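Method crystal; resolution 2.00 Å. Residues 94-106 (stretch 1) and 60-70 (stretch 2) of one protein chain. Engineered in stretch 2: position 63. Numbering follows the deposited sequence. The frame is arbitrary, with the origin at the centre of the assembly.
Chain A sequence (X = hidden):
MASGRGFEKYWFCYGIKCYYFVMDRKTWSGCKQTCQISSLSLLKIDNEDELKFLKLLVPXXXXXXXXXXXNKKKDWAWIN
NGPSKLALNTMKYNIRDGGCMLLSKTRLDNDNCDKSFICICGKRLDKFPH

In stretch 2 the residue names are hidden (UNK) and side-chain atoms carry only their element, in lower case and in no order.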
# COMPACT_ATOMS: atom_id res chain seq x y z
N ASN A 94 -23.04 11.46 15.86
CA ASN A 94 -23.48 11.94 17.16
C ASN A 94 -22.27 12.33 17.99
O ASN A 94 -21.50 11.47 18.32
CB ASN A 94 -24.29 10.84 17.86
CG ASN A 94 -25.05 11.37 19.05
OD1 ASN A 94 -24.76 12.47 19.57
ND2 ASN A 94 -26.06 10.63 19.48
N ILE A 95 -22.06 13.62 18.31
CA ILE A 95 -20.84 14.04 19.07
C ILE A 95 -20.80 13.56 20.53
O ILE A 95 -19.75 13.63 21.19
CB ILE A 95 -20.55 15.59 18.99
CG1 ILE A 95 -21.64 16.42 19.67
CG2 ILE A 95 -20.19 16.01 17.54
CD1 ILE A 95 -21.21 17.81 20.11
N ARG A 96 -21.95 13.05 21.02
CA ARG A 96 -22.13 12.44 22.34
C ARG A 96 -21.37 11.14 22.43
O ARG A 96 -20.87 10.80 23.50
CB ARG A 96 -23.60 12.13 22.59
CG ARG A 96 -24.41 13.26 23.19
CD ARG A 96 -25.90 12.92 23.07
NE ARG A 96 -26.77 14.00 23.56
CZ ARG A 96 -27.94 14.35 23.02
NH1 ARG A 96 -28.43 13.75 21.93
NH2 ARG A 96 -28.61 15.36 23.58
N ASP A 97 -21.35 10.41 21.31
CA ASP A 97 -20.57 9.20 21.07
C ASP A 97 -19.13 9.40 20.53
O ASP A 97 -18.46 8.41 20.20
CB ASP A 97 -21.29 8.27 20.12
CG ASP A 97 -22.78 8.13 20.44
OD1 ASP A 97 -23.20 8.30 21.63
OD2 ASP A 97 -23.53 7.89 19.45
N GLY A 98 -18.66 10.64 20.45
CA GLY A 98 -17.27 10.90 20.02
C GLY A 98 -17.02 12.10 19.14
O GLY A 98 -17.71 12.32 18.11
N GLY A 99 -15.96 12.84 19.44
CA GLY A 99 -15.70 14.08 18.67
C GLY A 99 -14.55 14.04 17.70
O GLY A 99 -14.22 15.08 17.15
N CYS A 100 -13.95 12.85 17.47
CA CYS A 100 -12.78 12.70 16.55
C CYS A 100 -13.10 11.63 15.51
O CYS A 100 -13.79 10.65 15.84
CB CYS A 100 -11.53 12.30 17.37
SG CYS A 100 -10.84 13.59 18.53
N MET A 101 -12.58 11.76 14.27
CA MET A 101 -12.91 10.79 13.22
C MET A 101 -11.80 9.69 13.03
O MET A 101 -10.61 9.95 13.17
CB MET A 101 -13.36 11.56 11.95
CG MET A 101 -14.28 10.84 10.94
SD MET A 101 -15.89 10.65 11.56
CE MET A 101 -16.61 12.25 11.19
N LEU A 102 -12.23 8.46 12.82
CA LEU A 102 -11.42 7.38 12.32
C LEU A 102 -11.87 7.00 10.93
O LEU A 102 -13.05 7.14 10.61
CB LEU A 102 -11.67 6.07 13.07
CG LEU A 102 -11.61 5.98 14.54
CD1 LEU A 102 -12.64 4.92 14.86
CD2 LEU A 102 -10.18 5.44 14.77
N LEU A 103 -10.90 6.48 10.21
CA LEU A 103 -11.00 5.67 9.01
C LEU A 103 -10.99 4.16 9.34
O LEU A 103 -10.06 3.66 10.03
CB LEU A 103 -9.74 5.94 8.14
CG LEU A 103 -9.64 5.32 6.70
CD1 LEU A 103 -11.03 5.38 5.98
CD2 LEU A 103 -8.53 6.01 5.88
N SER A 104 -12.00 3.44 8.86
CA SER A 104 -11.91 1.96 8.70
C SER A 104 -12.13 1.60 7.23
O SER A 104 -12.55 2.47 6.43
CB SER A 104 -12.91 1.23 9.62
OG SER A 104 -14.26 1.49 9.35
N LYS A 105 -11.85 0.36 6.85
CA LYS A 105 -12.25 -0.15 5.52
C LYS A 105 -13.70 0.07 5.13
O LYS A 105 -14.07 0.15 3.94
CB LYS A 105 -11.95 -1.64 5.41
CG LYS A 105 -10.49 -1.96 5.71
CD LYS A 105 -10.15 -3.27 5.11
CE LYS A 105 -10.17 -3.18 3.63
NZ LYS A 105 -8.98 -2.46 3.11
N THR A 106 -14.56 0.17 6.13
CA THR A 106 -15.96 0.26 5.80
C THR A 106 -16.53 1.71 5.70
O THR A 106 -17.39 1.97 4.85
CB THR A 106 -16.81 -0.84 6.57
OG1 THR A 106 -18.11 -0.37 6.90
CG2 THR A 106 -16.14 -1.30 7.89
N UNK A 60 -6.88 -3.95 7.30
CA UNK A 60 -8.15 -3.86 8.04
C UNK A 60 -7.91 -3.45 9.48
O UNK A 60 -7.31 -4.22 10.25
o UNK A 60 -9.96 -5.21 8.99
c UNK A 60 -8.91 -5.22 8.04
N UNK A 61 -8.35 -2.25 9.85
CA UNK A 61 -8.20 -1.77 11.21
C UNK A 61 -8.86 -0.44 11.20
O UNK A 61 -9.51 -0.07 10.18
o UNK A 61 -5.50 -2.27 13.76
o UNK A 61 -7.67 -1.82 13.87
c UNK A 61 -6.72 -1.72 11.72
c UNK A 61 -6.61 -1.94 13.21
N UNK A 62 -8.76 0.25 12.34
CA UNK A 62 -9.33 1.58 12.56
C UNK A 62 -8.21 2.57 12.86
O UNK A 62 -7.29 2.28 13.62
c UNK A 62 -10.33 1.51 13.67
o UNK A 62 -11.52 1.06 13.09
N UNK A 63 -8.25 3.70 12.16
CA UNK A 63 -7.16 4.67 12.08
C UNK A 63 -7.64 6.04 12.43
O UNK A 63 -8.63 6.55 11.83
c UNK A 63 -4.77 3.00 10.39
c UNK A 63 -4.30 1.76 9.98
c UNK A 63 -6.56 4.74 10.63
c UNK A 63 -6.08 3.40 10.15
c UNK A 63 -6.46 1.27 9.04
c UNK A 63 -6.92 2.52 9.46
o UNK A 63 -4.64 -0.33 8.88
c UNK A 63 -5.13 0.90 9.30
N UNK A 64 -6.92 6.70 13.31
CA UNK A 64 -7.24 8.16 13.52
C UNK A 64 -6.86 8.98 12.33
O UNK A 64 -5.85 8.71 11.73
c UNK A 64 -10.54 8.45 18.34
c UNK A 64 -6.97 8.38 16.12
c UNK A 64 -6.14 7.85 17.20
c UNK A 64 -8.22 8.02 18.05
c UNK A 64 -10.63 8.82 17.04
n UNK A 64 -6.93 7.63 18.29
c UNK A 64 -8.31 8.45 16.68
c UNK A 64 -9.55 8.85 16.21
c UNK A 64 -9.33 8.01 18.88
c UNK A 64 -6.47 8.71 14.72
N UNK A 65 -7.66 9.99 11.98
CA UNK A 65 -7.37 10.85 10.85
C UNK A 65 -7.60 12.26 11.39
O UNK A 65 -8.11 12.43 12.52
c UNK A 65 -10.69 10.44 8.82
c UNK A 65 -7.91 9.10 8.94
c UNK A 65 -9.75 10.90 9.79
c UNK A 65 -8.27 10.54 9.53
N UNK A 66 -7.14 13.25 10.67
CA UNK A 66 -7.05 14.61 11.25
C UNK A 66 -8.34 15.42 11.12
O UNK A 66 -8.33 16.52 10.61
N UNK A 67 -9.43 14.85 11.63
CA UNK A 67 -10.74 15.44 11.56
C UNK A 67 -11.39 15.32 12.96
O UNK A 67 -11.33 14.26 13.61
c UNK A 67 -13.08 15.14 10.36
c UNK A 67 -11.59 14.72 10.48
c UNK A 67 -13.84 14.18 9.44
c UNK A 67 -13.18 16.53 9.79
N UNK A 68 -11.96 16.43 13.42
CA UNK A 68 -12.48 16.54 14.78
C UNK A 68 -13.57 17.53 14.78
O UNK A 68 -13.64 18.33 13.90
c UNK A 68 -11.42 16.78 15.85
o UNK A 68 -10.87 18.06 15.96
N UNK A 69 -14.49 17.42 15.71
CA UNK A 69 -15.54 18.40 15.87
C UNK A 69 -15.08 19.66 16.60
O UNK A 69 -14.36 19.62 17.60
c UNK A 69 -18.13 19.45 17.77
c UNK A 69 -19.78 19.72 15.59
c UNK A 69 -19.98 20.45 16.77
c UNK A 69 -19.13 20.31 17.87
c UNK A 69 -17.91 18.70 16.60
c UNK A 69 -16.76 17.77 16.51
o UNK A 69 -21.05 21.30 16.83
c UNK A 69 -18.78 18.85 15.53
N UNK A 70 -15.47 20.79 16.01
CA UNK A 70 -15.02 22.15 16.35
C UNK A 70 -16.24 22.93 16.81
O UNK A 70 -17.10 23.30 15.97
c UNK A 70 -14.43 22.80 15.06
o UNK A 70 -12.61 24.28 14.92
c UNK A 70 -13.79 24.14 15.30
o UNK A 70 -14.48 25.07 15.79

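Position 60 carries one carbon and then one oxygen, and its CB lies 3.7 Å from CD of Lys105, whose bent aliphatic chain passes beside it. A single hydroxyl on CB makes it Ser60. Position 61 has two carbons, the second bearing two oxygens; its CB points away from stretch 1, and no side-chain atom comes within contact distance of it. A carboxylate one carbon from CA makes it Asp61. The carboxylate turns back on its own chain, where OD1 of Asp61 accepts a hydrogen bond from N of position 62 (2.8 Å).

Position 62 again shows one carbon and one oxygen, the oxygen 3.7 Å from CB of Ser104. This is Ser62, small beside small.

Position 63 has one carbon leading to a six-carbon ring with an oxygen at its far end. Its CB shares a face of the sheet with CB of Leu103, 4.2 Å away, and O of Leu103 lies at the edge of the ring. The pattern is that of tyrosine, and Tyr63 is an engineered residue, replacing cysteine. The backbones pair twice: Tyr63 N to Leu103 O and Leu103 N to Tyr63 O, both 2.8 Å.

At position 64, one carbon carries fused five- and six-membered rings holding eight carbons and a nitrogen. Its CB points away, but the side chain brings its rings back to stretch 1, where CD2 of Leu102 packs over the face of the six-membered ring, 4.2 Å from its centroid. This can only be Trp64, and CB of Cys100 approaches its CZ3 to 3.6 Å.

Position 65 has four carbons, forked at the first, with one arm two carbons long; one carbon lies 3.7 Å from CB of Leu103, hence Ile65. That carbon is CG2, while CD1 of Ile65 reaches CG of Met101 at 4.2 Å. N of Ile65 donates to O of Met101 (3.2 Å).

Position 66 has no side-chain atoms and makes no contact with stretch 1. Gly66 marks the corner between two strands. Position 67 also has four carbons, but forked at the second, and one of them meets CB of Met101 at 3.7 Å, so it is Leu67; that carbon is CD2, and O of Leu67 accepts from N of Met101 at 2.9 Å.

Position 68, one carbon and one oxygen, with its CB 4.2 Å from SG of Cys100, is Ser68. Position 69 has one carbon and a six-carbon ring ending in oxygen; CG2 of Ile95 lies over the ring face, 3.9 Å from the centroid, and this is Tyr69. Position 70, two carbons with two oxygens on the second, points away and touches nothing in stretch 1: Asp70.

The contact works as an antiparallel pairing that survives a corner. A bulge shifts the register by two between Cys100 and Leu102, yet five backbone hydrogen bonds continue across it, ending with Tyr69 N to Gly99 O (2.8 Å). Ile65 packs on Met101 and Leu103, and Leu67 on Met101, while Trp64 takes Leu102 over its ring face and also touches CB of Cys100.

Stretch 2 (60-70) SDSYWIGLSYD
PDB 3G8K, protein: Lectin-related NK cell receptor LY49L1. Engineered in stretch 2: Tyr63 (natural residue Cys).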